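Local coordinates for protein phytoene synthase (Enterococcus hirae, PDB 5IYS) that probably joins two farnesyl diphosphate molecules head to head into a C30 carotenoid precursor, as dehydrosqualene synthases do, and binds magnesium ions, at residues A[45-50]-A[89-94]; A[76-81]-A[101-106]; A[163-168]-A[243-248]. All coordinates share one frame; numbering follows the deposited sequence.

Contact 1 of 3, residues A[45-50]-A[89-94]; sequences VYAVYA and WRALSV. With FPS (S-[(2E,6E)-3,7,11-trimethyldodeca-2,6,10-trienyl] trihydrogen thiodiphosphate), chain H; FPS (S-[(2E,6E)-3,7,11-trimethyldodeca-2,6,10-trienyl] trihydrogen thiodiphosphate), chain G.
Ala47 and Leu92 meet where helix 39-60 crosses helix 87-98, the short segments running 137° apart in direction with their axes 9.1 Å from each other. The methyl of Ala47 points at the partner helix and touches both the CB of Ala91 and the CD2 of Leu92. Alanine suits this place because the two alanine methyls can meet directly and the small Ala47 admits the leucine branch; CD2 of Leu92 also lies 4.1 Å from Val48 CG2, the two side chains crossing at about a right angle. Val48 divides its methyls: CG2 faces Leu92, while CG1, anti to the backbone N (chi1 170°), lies 3.7 Å from C14 of the chain H FPS.

Tyr49 lies on the pocket side of the helix. Its CB is 4.0 Å from C14 of the chain H FPS, CD2 comes within 3.4 Å of C12 on the same prenyl chain, and CE2 nears C9. At the tip, OH makes a very short 2.5 Å hydrogen bond to O1A of the chain G FPS, which lies in the ring plane at its edge; Arg53 NE is hydrogen-bonded to this hydroxyl as well. Such helix packing behind a pocket filled by prenyl chains is characteristic of the all-helical trans-isoprenyl diphosphate synthase fold.

Contact 2 of 3, residues A[76-81]-A[101-106]; sequences LDFNEG and MVTAPF
Asn79 and Thr103 supply the polar part of this contact, a single hydrogen bond between side chains. Thr103 OG1 donates to Asn79 OD1 over 2.6 Å. The bond is not ideally directed: the C=O...donor angle is 128°, and the hydroxyl stands above the carbonyl plane, 50° out of it, instead of on a lone pair. The two side chains cross at about a right angle. With chi1 at 57°, Thr103 holds OG1 between its backbone N and carbonyl carbon, and this rotation turns the hydroxyl to the amide while CG2 faces the aromatic ring next door.

The apolar part is slight. Thr103 CG2 sits at the edge of the Phe78 ring, near its plane, 4.1 Å from CD2. Threonine therefore suits the place twice over, its hydroxyl serving the exposed Asn79 and its methyl the buried Phe78. Phe78 also meets Phe96 edge to face, which ties the same ring to helix 87-98.

Backbone bonds finish the helix end. Gly81 N bonds to Phe78 O at 2.8 Å and more weakly to Asp77 O. Gly81 has the positive phi of a Schellman motif, where a side chain would jam against the preceding carbonyl O, so glycine fits.

The chemistry joins the C-terminal end of helix 65-80 to the chain entering helix 104-116. It implies a boundary contact: one short but off-plane hydrogen bond on the exposed Asn79 and a methyl at the edge of the buried Phe78 ring, both supplied by one threonine.

Contact 3 of 3, residues A[163-168]-A[243-248]; sequences EAMQLT and ASAAFI. With FPS (S-[(2E,6E)-3,7,11-trimethyldodeca-2,6,10-trienyl] trihydrogen thiodiphosphate), chain G.
Met165 reaches across to Ala245 and Ala246, and its terminal methyl makes all the close contacts between the two segments. The tight part is where CE meets the backbone of helix 236-258: it lies 3.6 Å from Ala245 O and equally near Ala246 CA. With CG anti to the carbonyl carbon (chi1 -78°) and the chain extended beyond it, the thioether spans the gap between segments whose nearest CA atoms, those of Met165 and Ala246, are 7.6 Å apart. Methionine suits this task, being long, flexible and apolar; alanines suit the opposite side because their small side chains expose the helix backbone to the methyl.

The rest of the interface is looser. The alanine methyls are more distant, Ala245 CB being 4.3 Å from CE, and the buried area is small. No side of the contact opens to solvent, since all three touching residues are buried. The flank of Met165 turned to the pocket packs on the chain G FPS, SD lying 3.8 Å from its C8. Gln166 bends at chi2 (54°) and brings NE2 to 3.8 Å from C4 of the same molecule, so the helix forms part of the pocket wall.

Within the helix, Thr168 OG1 donates to Ala164 O at 2.7 Å, and Thr168 N reaches that oxygen from the opposite face of its plane. Ala164 O thus accepts two hydrogen bonds, while the buried hydroxyl is also hydrogen-bonded to Tyr224 OH.

In this all-helical fold, helix 28-34 touches both Met165 and Ala245, helix 207-227 covers Ala164, and helix 272-287 packs against Ser244 and Phe247.

Overall arrangement
Contacts 1 and 3 are buried and border the prenyl pocket, both touching the chain G FPS, whereas contact 2 is only partly buried and lies away from the annotated sites. Chemistry follows place: contacts 1 and 3 have no hydrogen bond across their segments, and polar side chains there bond to the ligand or within a helix, while contact 2 relies on a hydrogen bond near the surface. Contacts 1 and 2 are neighbours, with Phe78 packing against Trp89 and Met101 against Val48. No helix is used twice, though helices 39-60, 65-80 and 87-98 follow each other in the chain. Contact 3 touches neither, its nearest atoms about 8 Å from contact 1 and about 12 Å from contact 2.

Contact 1 of 3, residues A[45-50]-A[89-94]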
loop_
_atom_site.group_PDB
_atom_site.type_symbol
_atom_site.label_atom_id
_atom_site.label_comp_id
_atom_site.label_asym_id
_atom_site.label_seq_id
_atom_site.Cartn_x
_atom_site.Cartn_y
_atom_site.Cartn_z
ATOM N N VAL A 45 0.945 8.167 10.762
ATOM C CA VAL A 45 0.737 7.124 9.758
ATOM C C VAL A 45 -0.657 6.514 9.894
ATOM O O VAL A 45 -1.281 6.153 8.891
ATOM C CB VAL A 45 1.772 6.000 9.897
ATOM C CG1 VAL A 45 1.460 4.865 8.906
ATOM C CG2 VAL A 45 3.231 6.534 9.572
ATOM N N TYR A 46 -1.072 6.221 11.123
ATOM C CA TYR A 46 -2.389 5.599 11.292
ATOM C C TYR A 46 -3.503 6.474 10.720
ATOM O O TYR A 46 -4.497 5.956 10.236
ATOM C CB TYR A 46 -2.629 5.318 12.789
ATOM C CG TYR A 46 -1.546 4.508 13.483
ATOM C CD1 TYR A 46 -0.751 3.611 12.787
ATOM C CD2 TYR A 46 -1.421 4.550 14.879
ATOM C CE1 TYR A 46 0.270 2.866 13.458
ATOM C CE2 TYR A 46 -0.486 3.755 15.546
ATOM C CZ TYR A 46 0.380 2.960 14.831
ATOM O OH TYR A 46 1.311 2.228 15.540
ATOM N N ALA A 47 -3.422 7.789 10.913
ATOM C CA ALA A 47 -4.408 8.682 10.327
ATOM C C ALA A 47 -4.420 8.531 8.807
ATOM O O ALA A 47 -5.478 8.608 8.185
ATOM C CB ALA A 47 -4.111 10.162 10.731
ATOM N N VAL A 48 -3.234 8.502 8.200
ATOM C CA VAL A 48 -3.151 8.375 6.740
ATOM C C VAL A 48 -3.688 7.027 6.283
ATOM O O VAL A 48 -4.467 6.971 5.335
ATOM C CB VAL A 48 -1.665 8.448 6.254
ATOM C CG1 VAL A 48 -1.583 8.064 4.763
ATOM C CG2 VAL A 48 -1.170 9.864 6.461
ATOM N N TYR A 49 -3.401 5.982 7.052
ATOM C CA TYR A 49 -3.969 4.660 6.799
ATOM C C TYR A 49 -5.503 4.700 6.798
ATOM O O TYR A 49 -6.156 4.157 5.891
ATOM C CB TYR A 49 -3.519 3.658 7.873
ATOM C CG TYR A 49 -4.035 2.265 7.591
ATOM C CD1 TYR A 49 -5.313 1.877 8.017
ATOM C CD2 TYR A 49 -3.345 1.426 6.719
ATOM C CE1 TYR A 49 -5.846 0.649 7.607
ATOM C CE2 TYR A 49 -3.858 0.202 6.331
ATOM C CZ TYR A 49 -5.115 -0.172 6.779
ATOM O OH TYR A 49 -5.651 -1.384 6.374
ATOM N N ALA A 50 -6.059 5.339 7.823
ATOM C CA ALA A 50 -7.514 5.498 7.939
ATOM C C ALA A 50 -8.143 6.154 6.705
ATOM O O ALA A 50 -9.246 5.794 6.298
ATOM C CB ALA A 50 -7.857 6.305 9.203
ATOM N N TRP A 89 -10.423 13.307 9.491
ATOM C CA TRP A 89 -10.002 14.612 8.982
ATOM C C TRP A 89 -9.411 15.496 10.070
ATOM O O TRP A 89 -8.412 16.173 9.826
ATOM C CB TRP A 89 -11.175 15.331 8.293
ATOM C CG TRP A 89 -11.496 14.727 6.951
ATOM C CD1 TRP A 89 -12.614 14.030 6.617
ATOM C CD2 TRP A 89 -10.646 14.711 5.788
ATOM N NE1 TRP A 89 -12.551 13.628 5.303
ATOM C CE2 TRP A 89 -11.334 14.007 4.780
ATOM C CE3 TRP A 89 -9.363 15.204 5.516
ATOM C CZ2 TRP A 89 -10.813 13.859 3.484
ATOM C CZ3 TRP A 89 -8.825 15.035 4.245
ATOM C CH2 TRP A 89 -9.536 14.333 3.250
ATOM N N ARG A 90 -9.906 15.353 11.302
ATOM C CA ARG A 90 -9.343 16.110 12.432
ATOM C C ARG A 90 -7.928 15.607 12.780
ATOM O O ARG A 90 -6.987 16.408 12.965
ATOM C CB ARG A 90 -10.250 16.065 13.676
ATOM C CG ARG A 90 -11.491 17.012 13.582
ATOM C CD ARG A 90 -12.271 17.023 14.870
ATOM N NE ARG A 90 -12.551 15.679 15.362
ATOM C CZ ARG A 90 -13.754 15.106 15.344
ATOM N NH1 ARG A 90 -14.793 15.786 14.892
ATOM N NH2 ARG A 90 -13.922 13.865 15.801
ATOM N N ALA A 91 -7.752 14.288 12.780
ATOM C CA ALA A 91 -6.399 13.728 12.975
ATOM C C ALA A 91 -5.486 14.170 11.831
ATOM O O ALA A 91 -4.354 14.608 12.063
ATOM C CB ALA A 91 -6.462 12.178 13.027
ATOM N N LEU A 92 -5.979 14.096 10.592
ATOM C CA LEU A 92 -5.171 14.576 9.470
ATOM C C LEU A 92 -4.818 16.047 9.538
ATOM O O LEU A 92 -3.699 16.422 9.189
ATOM C CB LEU A 92 -5.773 14.242 8.100
ATOM C CG LEU A 92 -5.733 12.769 7.667
ATOM C CD1 LEU A 92 -6.562 12.688 6.388
ATOM C CD2 LEU A 92 -4.270 12.294 7.478
ATOM N N SER A 93 -5.724 16.883 10.036
ATOM C CA SER A 93 -5.394 18.294 10.221
ATOM C C SER A 93 -4.192 18.486 11.145
ATOM O O SER A 93 -3.338 19.350 10.917
ATOM C CB SER A 93 -6.587 19.052 10.807
ATOM O OG SER A 93 -6.342 20.448 10.755
ATOM N N VAL A 94 -4.132 17.732 12.237
ATOM C CA VAL A 94 -2.931 17.771 13.089
ATOM C C VAL A 94 -1.633 17.342 12.405
ATOM O O VAL A 94 -0.576 17.983 12.545
ATOM C CB VAL A 94 -3.131 16.905 14.367
ATOM C CG1 VAL A 94 -1.835 16.855 15.170
ATOM C CG2 VAL A 94 -4.256 17.450 15.216
HETATM C C1 FPS H . -5.002 -2.430 -0.708
HETATM S S1 FPS H . -4.813 -3.135 -2.316
HETATM C C2 FPS H . -5.571 -1.038 -0.836
HETATM C C3 FPS H . -4.906 0.024 -1.327
HETATM C C4 FPS H . -3.522 -0.060 -1.913
HETATM C C5 FPS H . -5.620 1.356 -1.330
HETATM C C6 FPS H . -5.696 1.959 0.072
HETATM C C7 FPS H . -4.344 1.898 0.763
HETATM C C8 FPS H . -4.225 1.460 2.024
HETATM C C10 FPS H . -2.829 1.381 2.595
HETATM C C9 FPS H . -5.420 0.974 2.801
HETATM C C11 FPS H . -2.415 2.635 3.332
HETATM C C12 FPS H . -1.216 2.171 4.148
HETATM C C13 FPS H . -0.481 2.976 4.937
HETATM C C14 FPS H . -0.761 4.437 5.114
HETATM C C15 FPS H . 0.684 2.379 5.662
HETATM P PA FPS H . -6.599 -4.113 -2.457
HETATM O O1A FPS H . -7.706 -3.130 -2.371
HETATM O O2A FPS H . -6.661 -4.857 -3.883
HETATM O O3A FPS H . -6.563 -5.334 -1.391
HETATM P PB FPS H . -7.399 -5.497 -0.045
HETATM O O1B FPS H . -8.266 -6.707 -0.272
HETATM O O2B FPS H . -8.278 -4.309 0.279
HETATM O O3B FPS H . -6.389 -5.696 1.065
HETATM C C1 FPS G . -1.907 -2.991 1.341
HETATM S S1 FPS G . -3.042 -2.223 2.434
HETATM C C2 FPS G . -1.052 -1.822 0.884
HETATM C C3 FPS G . -0.534 -1.695 -0.350
HETATM C C4 FPS G . -0.750 -2.756 -1.388
HETATM C C5 FPS G . 0.311 -0.493 -0.726
HETATM C C6 FPS G . 0.498 0.540 0.385
HETATM C C7 FPS G . 1.650 1.450 0.006
HETATM C C8 FPS G . 2.511 1.936 0.918
HETATM C C10 FPS G . 3.543 2.932 0.436
HETATM C C9 FPS G . 2.442 1.589 2.386
HETATM C C11 FPS G . 4.940 2.429 0.810
HETATM C C12 FPS G . 5.993 3.481 0.507
HETATM C C13 FPS G . 6.459 4.383 1.401
HETATM C C14 FPS G . 7.532 5.359 0.991
HETATM C C15 FPS G . 5.964 4.429 2.824
HETATM P PA FPS G . -3.910 -3.592 3.713
HETATM O O1A FPS G . -4.329 -2.960 4.967
HETATM O O2A FPS G . -5.267 -3.947 2.907
HETATM O O3A FPS G . -3.129 -4.973 3.886
HETATM P PB FPS G . -3.469 -6.121 2.787
HETATM O O1B FPS G . -4.532 -7.051 3.304
HETATM O O2B FPS G . -2.121 -6.746 2.518
HETATM O O3B FPS G . -3.999 -5.574 1.479
#

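Contact 2 of 3, residues A[76-81]-A[101-106]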
loop_
_atom_site.group_PDB
_atom_site.type_symbol
_atom_site.label_atom_id
_atom_site.label_comp_id
_atom_site.label_asym_id
_atom_site.label_seq_id
_atom_site.Cartn_x
_atom_site.Cartn_y
_atom_site.Cartn_z
ATOM N N LEU A 76 -11.498 18.294 -0.850
ATOM C CA LEU A 76 -11.444 19.617 -1.459
ATOM C C LEU A 76 -11.553 20.686 -0.380
ATOM O O LEU A 76 -10.831 21.683 -0.417
ATOM C CB LEU A 76 -12.528 19.837 -2.527
ATOM C CG LEU A 76 -12.338 19.087 -3.858
ATOM C CD1 LEU A 76 -13.662 18.965 -4.619
ATOM C CD2 LEU A 76 -11.261 19.726 -4.755
ATOM N N ASP A 77 -12.428 20.477 0.584
ATOM C CA ASP A 77 -12.569 21.449 1.672
ATOM C C ASP A 77 -11.259 21.544 2.449
ATOM O O ASP A 77 -10.809 22.635 2.820
ATOM C CB ASP A 77 -13.723 21.059 2.610
ATOM C CG ASP A 77 -15.115 21.418 2.051
ATOM O OD1 ASP A 77 -15.230 22.235 1.109
ATOM O OD2 ASP A 77 -16.121 20.899 2.586
ATOM N N PHE A 78 -10.719 20.378 2.798
ATOM C CA PHE A 78 -9.517 20.278 3.590
ATOM C C PHE A 78 -8.410 21.034 2.855
ATOM O O PHE A 78 -7.671 21.804 3.462
ATOM C CB PHE A 78 -9.096 18.800 3.678
ATOM C CG PHE A 78 -7.936 18.559 4.607
ATOM C CD1 PHE A 78 -8.135 18.479 5.978
ATOM C CD2 PHE A 78 -6.654 18.395 4.103
ATOM C CE1 PHE A 78 -7.085 18.173 6.839
ATOM C CE2 PHE A 78 -5.580 18.159 4.956
ATOM C CZ PHE A 78 -5.779 18.068 6.319
ATOM N N ASN A 79 -8.292 20.763 1.562
ATOM C CA ASN A 79 -7.322 21.414 0.691
ATOM C C ASN A 79 -7.434 22.938 0.720
ATOM O O ASN A 79 -6.425 23.645 0.687
ATOM C CB ASN A 79 -7.485 20.898 -0.744
ATOM C CG ASN A 79 -6.414 21.414 -1.670
ATOM O OD1 ASN A 79 -5.228 21.305 -1.384
ATOM N ND2 ASN A 79 -6.827 21.991 -2.801
ATOM N N GLU A 80 -8.660 23.432 0.837
ATOM C CA GLU A 80 -8.891 24.870 0.992
ATOM C C GLU A 80 -8.519 25.413 2.370
ATOM O O GLU A 80 -8.264 26.609 2.532
ATOM C CB GLU A 80 -10.347 25.201 0.686
ATOM C CG GLU A 80 -10.677 24.993 -0.762
ATOM C CD GLU A 80 -12.136 25.230 -1.083
ATOM O OE1 GLU A 80 -13.014 24.938 -0.238
ATOM O OE2 GLU A 80 -12.395 25.699 -2.210
ATOM N N GLY A 81 -8.452 24.539 3.362
ATOM C CA GLY A 81 -8.196 24.967 4.731
ATOM C C GLY A 81 -9.426 24.904 5.616
ATOM O O GLY A 81 -9.386 25.335 6.769
ATOM N N MET A 101 3.017 17.975 4.942
ATOM C CA MET A 101 2.164 17.093 4.156
ATOM C C MET A 101 1.609 17.869 2.967
ATOM O O MET A 101 1.387 19.075 3.077
ATOM C CB MET A 101 1.003 16.668 5.062
ATOM C CG MET A 101 1.516 15.871 6.258
ATOM S SD MET A 101 2.029 14.176 5.842
ATOM C CE MET A 101 0.445 13.447 5.401
ATOM N N VAL A 102 1.290 17.164 1.884
ATOM C CA VAL A 102 0.705 17.787 0.689
ATOM C C VAL A 102 -0.555 17.049 0.263
ATOM O O VAL A 102 -0.633 15.820 0.344
ATOM C CB VAL A 102 1.734 17.907 -0.475
ATOM C CG1 VAL A 102 2.924 18.751 -0.017
ATOM C CG2 VAL A 102 2.262 16.553 -0.864
ATOM N N THR A 103 -1.544 17.766 -0.251
ATOM C CA THR A 103 -2.813 17.114 -0.562
ATOM C C THR A 103 -2.808 16.372 -1.905
ATOM O O THR A 103 -3.677 15.542 -2.138
ATOM C CB THR A 103 -3.991 18.114 -0.586
ATOM O OG1 THR A 103 -3.712 19.161 -1.536
ATOM C CG2 THR A 103 -4.207 18.699 0.815
ATOM N N ALA A 104 -1.874 16.683 -2.803
ATOM C CA ALA A 104 -1.907 16.097 -4.146
ATOM C C ALA A 104 -1.987 14.573 -4.202
ATOM O O ALA A 104 -2.810 14.049 -4.938
ATOM C CB ALA A 104 -0.720 16.604 -5.029
ATOM N N PRO A 105 -1.218 13.855 -3.351
ATOM C CA PRO A 105 -1.301 12.402 -3.488
ATOM C C PRO A 105 -2.601 11.867 -2.897
ATOM O O PRO A 105 -3.066 10.791 -3.297
ATOM C CB PRO A 105 -0.073 11.861 -2.744
ATOM C CG PRO A 105 0.493 13.026 -1.949
ATOM C CD PRO A 105 -0.080 14.313 -2.537
ATOM N N PHE A 106 -3.229 12.636 -2.020
ATOM C CA PHE A 106 -4.523 12.210 -1.455
ATOM C C PHE A 106 -5.582 12.262 -2.558
ATOM O O PHE A 106 -6.434 11.375 -2.659
ATOM C CB PHE A 106 -4.938 13.114 -0.271
ATOM C CG PHE A 106 -4.091 12.913 0.962
ATOM C CD1 PHE A 106 -2.846 13.516 1.075
ATOM C CD2 PHE A 106 -4.516 12.059 1.968
ATOM C CE1 PHE A 106 -2.030 13.268 2.191
ATOM C CE2 PHE A 106 -3.747 11.864 3.096
ATOM C CZ PHE A 106 -2.479 12.440 3.186
#

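Contact 3 of 3, residues A[163-168]-A[243-248]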
loop_
_atom_site.group_PDB
_atom_site.type_symbol
_atom_site.label_atom_id
_atom_site.label_comp_id
_atom_site.label_asym_id
_atom_site.label_seq_id
_atom_site.Cartn_x
_atom_site.Cartn_y
_atom_site.Cartn_z
ATOM N N GLU A 163 4.627 0.872 -5.654
ATOM C CA GLU A 163 4.445 -0.033 -6.769
ATOM C C GLU A 163 4.815 -1.494 -6.483
ATOM O O GLU A 163 4.086 -2.408 -6.873
ATOM C CB GLU A 163 5.185 0.471 -8.032
ATOM C CG GLU A 163 4.740 -0.248 -9.301
ATOM C CD GLU A 163 5.631 0.110 -10.506
ATOM O OE1 GLU A 163 6.341 1.137 -10.455
ATOM O OE2 GLU A 163 5.673 -0.663 -11.484
ATOM N N ALA A 164 5.962 -1.728 -5.853
ATOM C CA ALA A 164 6.357 -3.097 -5.520
ATOM C C ALA A 164 5.265 -3.749 -4.656
ATOM O O ALA A 164 4.988 -4.949 -4.769
ATOM C CB ALA A 164 7.720 -3.086 -4.755
ATOM N N MET A 165 4.793 -3.013 -3.657
ATOM C CA MET A 165 3.763 -3.558 -2.773
ATOM C C MET A 165 2.445 -3.855 -3.492
ATOM O O MET A 165 1.773 -4.865 -3.210
ATOM C CB MET A 165 3.547 -2.591 -1.603
ATOM C CG MET A 165 4.636 -2.703 -0.533
ATOM S SD MET A 165 4.363 -1.432 0.761
ATOM C CE MET A 165 5.720 -1.868 1.842
ATOM N N GLN A 166 2.037 -2.958 -4.380
ATOM C CA GLN A 166 0.771 -3.145 -5.090
ATOM C C GLN A 166 0.912 -4.375 -6.007
ATOM O O GLN A 166 -0.033 -5.145 -6.113
ATOM C CB GLN A 166 0.422 -1.901 -5.916
ATOM C CG GLN A 166 -0.858 -2.001 -6.722
ATOM C CD GLN A 166 -2.050 -2.374 -5.859
ATOM O OE1 GLN A 166 -2.712 -3.379 -6.110
ATOM N NE2 GLN A 166 -2.225 -1.662 -4.757
ATOM N N LEU A 167 2.043 -4.521 -6.696
ATOM C CA LEU A 167 2.295 -5.726 -7.516
ATOM C C LEU A 167 2.238 -6.998 -6.675
ATOM O O LEU A 167 1.750 -8.036 -7.119
ATOM C CB LEU A 167 3.683 -5.651 -8.164
ATOM C CG LEU A 167 3.831 -4.697 -9.349
ATOM C CD1 LEU A 167 5.214 -4.810 -9.963
ATOM C CD2 LEU A 167 2.741 -4.973 -10.385
ATOM N N THR A 168 2.830 -6.942 -5.486
ATOM C CA THR A 168 2.761 -8.070 -4.550
ATOM C C THR A 168 1.307 -8.388 -4.185
ATOM O O THR A 168 0.884 -9.552 -4.179
ATOM C CB THR A 168 3.544 -7.721 -3.262
ATOM O OG1 THR A 168 4.909 -7.395 -3.600
ATOM C CG2 THR A 168 3.513 -8.882 -2.267
ATOM N N ALA A 243 11.561 -0.143 6.569
ATOM C CA ALA A 243 12.093 -1.410 6.086
ATOM C C ALA A 243 11.294 -2.629 6.534
ATOM O O ALA A 243 11.050 -3.566 5.754
ATOM C CB ALA A 243 13.577 -1.523 6.504
ATOM N N SER A 244 10.854 -2.638 7.794
ATOM C CA SER A 244 9.942 -3.694 8.262
ATOM C C SER A 244 8.695 -3.821 7.389
ATOM O O SER A 244 8.316 -4.930 6.955
ATOM C CB SER A 244 9.530 -3.490 9.732
ATOM O OG SER A 244 10.676 -3.594 10.546
ATOM N N ALA A 245 8.044 -2.695 7.124
ATOM C CA ALA A 245 6.853 -2.759 6.281
ATOM C C ALA A 245 7.193 -3.396 4.929
ATOM O O ALA A 245 6.454 -4.256 4.428
ATOM C CB ALA A 245 6.218 -1.383 6.097
ATOM N N ALA A 246 8.303 -2.964 4.328
ATOM C CA ALA A 246 8.718 -3.490 3.049
ATOM C C ALA A 246 8.989 -5.010 3.131
ATOM O O ALA A 246 8.591 -5.738 2.226
ATOM C CB ALA A 246 9.971 -2.705 2.528
ATOM N N PHE A 247 9.822 -5.444 4.091
ATOM C CA PHE A 247 10.228 -6.854 4.158
ATOM C C PHE A 247 9.034 -7.750 4.476
ATOM O O PHE A 247 8.840 -8.811 3.856
ATOM C CB PHE A 247 11.283 -7.062 5.247
ATOM C CG PHE A 247 12.707 -6.825 4.794
ATOM C CD1 PHE A 247 13.104 -5.591 4.313
ATOM C CD2 PHE A 247 13.693 -7.764 5.103
ATOM C CE1 PHE A 247 14.461 -5.331 3.995
ATOM C CE2 PHE A 247 15.033 -7.517 4.828
ATOM C CZ PHE A 247 15.414 -6.302 4.252
ATOM N N ILE A 248 8.189 -7.296 5.395
ATOM C CA ILE A 248 6.982 -8.082 5.685
ATOM C C ILE A 248 6.086 -8.214 4.451
ATOM O O ILE A 248 5.569 -9.302 4.177
ATOM C CB ILE A 248 6.243 -7.554 6.931
ATOM C CG1 ILE A 248 7.109 -7.865 8.155
ATOM C CG2 ILE A 248 4.842 -8.156 7.112
ATOM C CD1 ILE A 248 6.863 -6.931 9.341
HETATM C C1 FPS G . -1.907 -2.991 1.341
HETATM S S1 FPS G . -3.042 -2.223 2.434
HETATM C C2 FPS G . -1.052 -1.822 0.884
HETATM C C3 FPS G . -0.534 -1.695 -0.350
HETATM C C4 FPS G . -0.750 -2.756 -1.388
HETATM C C5 FPS G . 0.311 -0.493 -0.726
HETATM C C6 FPS G . 0.498 0.540 0.385
HETATM C C7 FPS G . 1.650 1.450 0.006
HETATM C C8 FPS G . 2.511 1.936 0.918
HETATM C C10 FPS G . 3.543 2.932 0.436
HETATM C C9 FPS G . 2.442 1.589 2.386
HETATM C C11 FPS G . 4.940 2.429 0.810
HETATM C C12 FPS G . 5.993 3.481 0.507
HETATM C C13 FPS G . 6.459 4.383 1.401
HETATM C C14 FPS G . 7.532 5.359 0.991
HETATM C C15 FPS G . 5.964 4.429 2.824
HETATM P PA FPS G . -3.910 -3.592 3.713
HETATM O O1A FPS G . -4.329 -2.960 4.967
HETATM O O2A FPS G . -5.267 -3.947 2.907
HETATM O O3A FPS G . -3.129 -4.973 3.886
HETATM P PB FPS G . -3.469 -6.121 2.787
HETATM O O1B FPS G . -4.532 -7.051 3.304
HETATM O O2B FPS G . -2.121 -6.746 2.518
HETATM O O3B FPS G . -3.999 -5.574 1.479
#